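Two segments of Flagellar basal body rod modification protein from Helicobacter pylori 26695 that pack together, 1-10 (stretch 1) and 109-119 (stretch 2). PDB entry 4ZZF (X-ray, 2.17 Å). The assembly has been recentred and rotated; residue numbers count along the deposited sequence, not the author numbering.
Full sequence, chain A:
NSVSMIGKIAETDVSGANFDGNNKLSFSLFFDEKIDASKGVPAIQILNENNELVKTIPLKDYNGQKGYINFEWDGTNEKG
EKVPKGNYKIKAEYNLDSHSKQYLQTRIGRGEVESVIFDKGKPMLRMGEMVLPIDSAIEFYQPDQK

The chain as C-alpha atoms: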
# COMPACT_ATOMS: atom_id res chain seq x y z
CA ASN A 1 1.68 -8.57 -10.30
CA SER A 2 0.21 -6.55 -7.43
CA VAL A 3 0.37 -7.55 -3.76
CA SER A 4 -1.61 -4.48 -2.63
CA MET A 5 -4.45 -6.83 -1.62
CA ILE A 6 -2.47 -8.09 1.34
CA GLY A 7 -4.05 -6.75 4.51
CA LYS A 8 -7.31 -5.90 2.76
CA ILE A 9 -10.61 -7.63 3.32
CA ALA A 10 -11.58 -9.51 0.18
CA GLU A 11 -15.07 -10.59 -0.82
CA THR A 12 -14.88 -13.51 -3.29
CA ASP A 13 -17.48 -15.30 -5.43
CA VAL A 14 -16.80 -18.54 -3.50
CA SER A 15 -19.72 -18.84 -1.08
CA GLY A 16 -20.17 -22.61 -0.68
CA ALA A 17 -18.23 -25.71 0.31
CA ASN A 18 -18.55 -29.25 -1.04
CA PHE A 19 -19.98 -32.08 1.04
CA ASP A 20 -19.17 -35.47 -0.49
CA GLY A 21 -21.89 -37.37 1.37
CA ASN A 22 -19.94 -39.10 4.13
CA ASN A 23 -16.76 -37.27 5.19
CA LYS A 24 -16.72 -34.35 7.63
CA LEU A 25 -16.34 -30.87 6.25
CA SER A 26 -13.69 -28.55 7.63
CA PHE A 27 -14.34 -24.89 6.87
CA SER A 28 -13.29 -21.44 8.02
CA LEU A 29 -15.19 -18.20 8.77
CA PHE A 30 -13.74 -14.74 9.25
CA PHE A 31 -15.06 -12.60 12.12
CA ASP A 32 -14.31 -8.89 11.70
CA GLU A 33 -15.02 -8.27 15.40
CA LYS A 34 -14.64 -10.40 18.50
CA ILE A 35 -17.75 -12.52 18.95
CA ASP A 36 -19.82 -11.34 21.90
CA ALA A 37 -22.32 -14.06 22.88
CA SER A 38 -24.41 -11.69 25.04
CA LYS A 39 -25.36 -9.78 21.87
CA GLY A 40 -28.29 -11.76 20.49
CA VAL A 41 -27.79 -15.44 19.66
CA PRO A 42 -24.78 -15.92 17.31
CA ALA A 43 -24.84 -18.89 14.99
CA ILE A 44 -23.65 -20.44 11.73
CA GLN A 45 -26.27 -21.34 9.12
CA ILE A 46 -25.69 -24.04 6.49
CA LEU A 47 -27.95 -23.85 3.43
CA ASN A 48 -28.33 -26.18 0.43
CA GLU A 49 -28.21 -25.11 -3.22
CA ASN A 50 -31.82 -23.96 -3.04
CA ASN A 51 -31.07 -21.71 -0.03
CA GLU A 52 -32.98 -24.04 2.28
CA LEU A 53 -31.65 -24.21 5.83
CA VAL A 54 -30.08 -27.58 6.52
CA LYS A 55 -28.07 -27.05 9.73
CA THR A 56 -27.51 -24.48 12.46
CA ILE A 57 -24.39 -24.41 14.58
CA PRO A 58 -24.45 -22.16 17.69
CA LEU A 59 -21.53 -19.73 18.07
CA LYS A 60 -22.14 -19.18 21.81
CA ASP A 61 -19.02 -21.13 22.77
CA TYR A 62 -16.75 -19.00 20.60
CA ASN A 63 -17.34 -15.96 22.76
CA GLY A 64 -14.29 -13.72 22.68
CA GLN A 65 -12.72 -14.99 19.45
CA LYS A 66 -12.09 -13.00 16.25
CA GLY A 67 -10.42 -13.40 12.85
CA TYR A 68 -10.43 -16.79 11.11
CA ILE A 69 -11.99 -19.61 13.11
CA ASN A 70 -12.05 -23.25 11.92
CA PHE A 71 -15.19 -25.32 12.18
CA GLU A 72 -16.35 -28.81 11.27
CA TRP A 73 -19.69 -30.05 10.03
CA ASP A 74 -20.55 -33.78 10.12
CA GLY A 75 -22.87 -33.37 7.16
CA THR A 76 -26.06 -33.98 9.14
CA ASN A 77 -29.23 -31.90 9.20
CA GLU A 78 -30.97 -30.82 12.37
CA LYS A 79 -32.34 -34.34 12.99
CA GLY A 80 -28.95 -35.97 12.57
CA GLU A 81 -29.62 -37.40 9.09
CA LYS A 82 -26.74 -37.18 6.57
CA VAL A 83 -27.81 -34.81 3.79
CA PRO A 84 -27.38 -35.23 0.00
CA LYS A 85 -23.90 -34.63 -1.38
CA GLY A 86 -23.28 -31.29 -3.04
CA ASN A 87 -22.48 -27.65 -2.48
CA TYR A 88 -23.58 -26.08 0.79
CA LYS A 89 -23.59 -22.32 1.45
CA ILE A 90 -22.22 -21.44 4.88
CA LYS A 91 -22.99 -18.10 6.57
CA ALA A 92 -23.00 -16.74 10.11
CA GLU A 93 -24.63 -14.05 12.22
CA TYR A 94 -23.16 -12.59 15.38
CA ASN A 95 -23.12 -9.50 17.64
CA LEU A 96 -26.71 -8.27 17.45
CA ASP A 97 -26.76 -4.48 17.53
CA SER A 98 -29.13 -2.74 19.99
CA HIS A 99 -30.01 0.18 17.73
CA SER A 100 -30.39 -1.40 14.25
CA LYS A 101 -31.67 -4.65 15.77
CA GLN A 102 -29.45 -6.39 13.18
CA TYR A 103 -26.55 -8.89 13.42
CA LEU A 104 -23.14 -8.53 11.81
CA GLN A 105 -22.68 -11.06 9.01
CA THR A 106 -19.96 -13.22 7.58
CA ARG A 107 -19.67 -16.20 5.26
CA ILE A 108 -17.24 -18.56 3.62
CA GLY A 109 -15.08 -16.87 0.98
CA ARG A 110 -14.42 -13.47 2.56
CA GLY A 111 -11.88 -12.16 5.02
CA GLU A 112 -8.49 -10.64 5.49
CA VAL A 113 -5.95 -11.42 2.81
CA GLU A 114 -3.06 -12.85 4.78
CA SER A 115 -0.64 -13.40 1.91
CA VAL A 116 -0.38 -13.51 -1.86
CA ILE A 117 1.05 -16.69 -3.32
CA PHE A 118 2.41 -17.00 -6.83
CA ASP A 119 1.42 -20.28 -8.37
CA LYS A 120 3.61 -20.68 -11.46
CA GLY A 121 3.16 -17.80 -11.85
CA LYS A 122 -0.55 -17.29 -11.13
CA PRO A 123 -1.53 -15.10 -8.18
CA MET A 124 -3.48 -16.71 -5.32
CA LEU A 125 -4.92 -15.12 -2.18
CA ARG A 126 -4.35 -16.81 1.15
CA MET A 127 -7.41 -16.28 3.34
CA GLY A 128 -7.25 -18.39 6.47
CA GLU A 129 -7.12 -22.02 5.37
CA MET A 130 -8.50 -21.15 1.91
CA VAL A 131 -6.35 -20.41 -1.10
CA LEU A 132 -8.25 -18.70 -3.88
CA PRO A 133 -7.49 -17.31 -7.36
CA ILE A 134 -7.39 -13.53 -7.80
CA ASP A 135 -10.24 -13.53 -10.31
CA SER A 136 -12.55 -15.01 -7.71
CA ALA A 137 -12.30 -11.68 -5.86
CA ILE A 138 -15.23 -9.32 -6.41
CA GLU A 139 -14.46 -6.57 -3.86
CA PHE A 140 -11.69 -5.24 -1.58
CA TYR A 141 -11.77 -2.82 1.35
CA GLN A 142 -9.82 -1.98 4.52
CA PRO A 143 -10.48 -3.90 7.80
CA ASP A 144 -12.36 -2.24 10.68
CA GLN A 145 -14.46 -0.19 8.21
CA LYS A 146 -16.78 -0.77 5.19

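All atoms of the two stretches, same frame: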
# COMPACT_ATOMS: atom_id res chain seq x y z
N ASN A 1 0.54 -9.47 -10.45
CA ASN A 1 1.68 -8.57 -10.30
C ASN A 1 1.61 -7.73 -9.02
O ASN A 1 2.63 -7.43 -8.41
CB ASN A 1 1.80 -7.64 -11.52
CG ASN A 1 2.79 -6.50 -11.30
OD1 ASN A 1 2.45 -5.44 -10.77
ND2 ASN A 1 4.04 -6.73 -11.71
N SER A 2 0.39 -7.37 -8.62
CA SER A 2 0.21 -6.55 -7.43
C SER A 2 -0.07 -7.37 -6.16
O SER A 2 -0.85 -8.33 -6.17
CB SER A 2 -0.92 -5.52 -7.65
OG SER A 2 -0.92 -4.55 -6.63
N VAL A 3 0.59 -6.97 -5.07
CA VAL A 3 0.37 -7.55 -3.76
C VAL A 3 -0.30 -6.53 -2.82
O VAL A 3 -0.26 -6.68 -1.59
CB VAL A 3 1.71 -8.08 -3.14
CG1 VAL A 3 2.44 -8.96 -4.14
CG2 VAL A 3 2.62 -6.94 -2.66
N SER A 4 -0.92 -5.51 -3.40
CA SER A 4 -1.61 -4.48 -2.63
C SER A 4 -2.85 -5.02 -1.91
O SER A 4 -3.39 -4.37 -1.02
CB SER A 4 -2.01 -3.30 -3.53
OG SER A 4 -2.86 -3.75 -4.57
N MET A 5 -3.29 -6.22 -2.27
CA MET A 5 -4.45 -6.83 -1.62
C MET A 5 -4.14 -7.31 -0.22
O MET A 5 -5.04 -7.41 0.63
CB MET A 5 -4.96 -8.00 -2.46
CG MET A 5 -5.41 -7.57 -3.84
SD MET A 5 -5.44 -8.93 -5.03
CE MET A 5 -6.20 -8.11 -6.44
N ILE A 6 -2.87 -7.61 0.03
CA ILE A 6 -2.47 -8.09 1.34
C ILE A 6 -2.88 -7.10 2.41
O ILE A 6 -2.61 -5.92 2.30
CB ILE A 6 -0.97 -8.33 1.41
CG1 ILE A 6 -0.57 -9.49 0.48
CG2 ILE A 6 -0.53 -8.60 2.84
CD1 ILE A 6 0.91 -9.58 0.28
N GLY A 7 -3.57 -7.59 3.44
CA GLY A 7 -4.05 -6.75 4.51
C GLY A 7 -5.42 -6.17 4.26
O GLY A 7 -6.00 -5.53 5.15
N LYS A 8 -5.96 -6.36 3.06
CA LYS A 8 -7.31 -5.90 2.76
C LYS A 8 -8.29 -7.00 3.13
O LYS A 8 -7.90 -8.16 3.27
CB LYS A 8 -7.48 -5.54 1.27
CG LYS A 8 -6.50 -4.48 0.72
CD LYS A 8 -6.68 -3.13 1.39
CE LYS A 8 -5.90 -2.03 0.67
NZ LYS A 8 -4.45 -2.32 0.56
N ILE A 9 -9.55 -6.64 3.29
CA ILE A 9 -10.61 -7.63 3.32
C ILE A 9 -11.02 -7.86 1.89
O ILE A 9 -11.20 -6.90 1.13
CB ILE A 9 -11.84 -7.19 4.16
CG1 ILE A 9 -11.40 -6.75 5.56
CG2 ILE A 9 -12.90 -8.32 4.22
CD1 ILE A 9 -11.09 -7.89 6.48
N ALA A 10 -11.11 -9.13 1.52
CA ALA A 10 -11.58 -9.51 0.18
C ALA A 10 -12.93 -10.20 0.29
O ALA A 10 -13.14 -11.01 1.20
CB ALA A 10 -10.57 -10.41 -0.51
N GLY A 109 -15.53 -17.54 2.20
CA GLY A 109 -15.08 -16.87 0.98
C GLY A 109 -14.92 -15.36 1.10
O GLY A 109 -14.94 -14.64 0.10
N ARG A 110 -14.77 -14.87 2.33
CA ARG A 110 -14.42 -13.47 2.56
C ARG A 110 -13.52 -13.39 3.78
O ARG A 110 -13.56 -14.26 4.64
CB ARG A 110 -15.66 -12.60 2.75
CG ARG A 110 -16.47 -12.93 4.03
CD ARG A 110 -17.54 -11.87 4.31
NE ARG A 110 -16.97 -10.56 4.61
CZ ARG A 110 -16.55 -10.19 5.83
NH1 ARG A 110 -16.63 -11.04 6.84
NH2 ARG A 110 -16.04 -8.99 6.02
N GLY A 111 -12.71 -12.35 3.86
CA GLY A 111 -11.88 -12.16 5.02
C GLY A 111 -10.59 -11.47 4.68
O GLY A 111 -10.34 -11.11 3.52
N GLU A 112 -9.75 -11.30 5.70
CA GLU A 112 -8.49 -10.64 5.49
C GLU A 112 -7.60 -11.45 4.57
O GLU A 112 -7.50 -12.67 4.69
CB GLU A 112 -7.78 -10.40 6.81
CG GLU A 112 -6.53 -9.56 6.65
CD GLU A 112 -5.89 -9.19 7.99
OE1 GLU A 112 -5.92 -10.02 8.92
OE2 GLU A 112 -5.36 -8.06 8.08
N VAL A 113 -6.95 -10.77 3.63
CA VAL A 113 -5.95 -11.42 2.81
C VAL A 113 -4.64 -11.48 3.55
O VAL A 113 -4.01 -10.46 3.79
CB VAL A 113 -5.75 -10.71 1.49
CG1 VAL A 113 -4.70 -11.44 0.66
CG2 VAL A 113 -7.09 -10.61 0.75
N GLU A 114 -4.22 -12.69 3.92
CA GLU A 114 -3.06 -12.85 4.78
C GLU A 114 -1.75 -12.93 3.99
O GLU A 114 -0.68 -12.60 4.51
CB GLU A 114 -3.22 -14.09 5.65
CG GLU A 114 -4.44 -14.01 6.55
CD GLU A 114 -4.63 -15.27 7.36
OE1 GLU A 114 -4.83 -16.34 6.75
OE2 GLU A 114 -4.58 -15.18 8.61
N SER A 115 -1.83 -13.38 2.75
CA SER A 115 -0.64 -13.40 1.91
C SER A 115 -1.08 -13.55 0.48
O SER A 115 -2.21 -13.93 0.21
CB SER A 115 0.32 -14.52 2.32
OG SER A 115 -0.06 -15.77 1.77
N VAL A 116 -0.18 -13.22 -0.44
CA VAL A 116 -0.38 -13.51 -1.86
C VAL A 116 0.65 -14.53 -2.28
O VAL A 116 1.84 -14.35 -2.03
CB VAL A 116 -0.26 -12.24 -2.73
CG1 VAL A 116 -0.09 -12.62 -4.21
CG2 VAL A 116 -1.48 -11.37 -2.55
N ILE A 117 0.19 -15.61 -2.89
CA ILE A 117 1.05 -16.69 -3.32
C ILE A 117 1.12 -16.74 -4.83
O ILE A 117 0.09 -16.66 -5.49
CB ILE A 117 0.55 -18.05 -2.83
CG1 ILE A 117 0.51 -18.08 -1.31
CG2 ILE A 117 1.41 -19.18 -3.38
CD1 ILE A 117 -0.16 -19.32 -0.79
N PHE A 118 2.31 -16.88 -5.38
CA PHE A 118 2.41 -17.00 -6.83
C PHE A 118 2.57 -18.45 -7.24
O PHE A 118 3.56 -19.11 -6.93
CB PHE A 118 3.51 -16.11 -7.37
CG PHE A 118 3.14 -14.67 -7.31
CD1 PHE A 118 2.38 -14.11 -8.31
CD2 PHE A 118 3.47 -13.91 -6.20
CE1 PHE A 118 1.99 -12.79 -8.24
CE2 PHE A 118 3.08 -12.59 -6.11
CZ PHE A 118 2.34 -12.02 -7.14
N ASP A 119 1.53 -18.92 -7.91
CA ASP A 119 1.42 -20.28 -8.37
C ASP A 119 1.75 -20.38 -9.86
O ASP A 119 0.85 -20.47 -10.70
CB ASP A 119 0.02 -20.82 -8.08
CG ASP A 119 -0.05 -22.33 -8.13
OD1 ASP A 119 0.58 -22.97 -7.27
OD2 ASP A 119 -0.73 -22.87 -9.03

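The two stretches run antiparallel, and their separation changes along the way. CA–CA distances fall from 9.1 Å between Asn 1 and Phe 118, through 6.3 Å between Val 3 and Val 116, to 4.3 Å between Ile 9 and Glu 112. The backbone hydrogen bonds between the stretches all lie from Gly 7 to Ala 10 and from Gly 111 to Val 113. Ala 10 and Gly 111 form a hydrogen-bonded antiparallel pair: Ala 10 N donates to Gly 111 O at 2.9 Å (N-H...O angle 175°), and Gly 111 N donates to Ala 10 O at 3.0 Å (153°). Ile 9 and Glu 112 make the adjacent non-hydrogen-bonded pair. Beyond it, Val 113 N donates to Lys 8 O at 2.8 Å, and Gly 7 N donates to Val 113 O at 2.9 Å, with angles of 167° and 171°. Val 113 thus bonds to two successive residues, next to the turns of stretch 1.

Those turns overlap. A type I turn spans Val 3 to Ile 6, with Ile 6 N donating to Val 3 O at 3.2 Å, and a type II turn spans Met 5 to Lys 8, closed by Lys 8 N to Met 5 O at 2.8 Å. Gly 7, at phi/psi 89/-7°, adopts a conformation in which a CB would jam against the preceding carbonyl oxygen. CA-H...O contacts supplement the ladder, the shortest being Arg 110 CA to Ala 10 O at 3.1 Å.

Where the backbones diverge, apolar side chains of Val 3, Ile 6, Val 116 and Phe 118 fill the gap. Val 113, Val 116 and Phe 118 all direct their CA-to-CB bonds toward stretch 1. Val 113 has the most area covered, 85 Å², and packs on Ala 10 at the paired end; its CG2 lies 3.7 Å from Ala 10 CB, while its CB sits 3.5 Å from Met 5 O. Ile 6 leaves its backbone sideways, but its end comes nearer, placing CG1 3.7 Å from Val 116 CG2. Val 3 reaches two partners with one methyl: CG1 is 4.4 Å from Val 116 CG1 and 4.2 Å from Phe 118 CE2, at the edge of the ring. The apolar pairs are van der Waals contacts, tighter at Ile 6 and Val 113 than at Val 3.

At the paired end, Ile 9 and Glu 112 share a sheet face, with Ile 9 CD1 4.2 Å from Glu 112 CB, so the contact involves the aliphatic part of the glutamate. Ile 9 CG2 also approaches Arg 110 NH2 obliquely, at 3.7 Å; that guanidinium is hydrogen-bonded elsewhere in the structure.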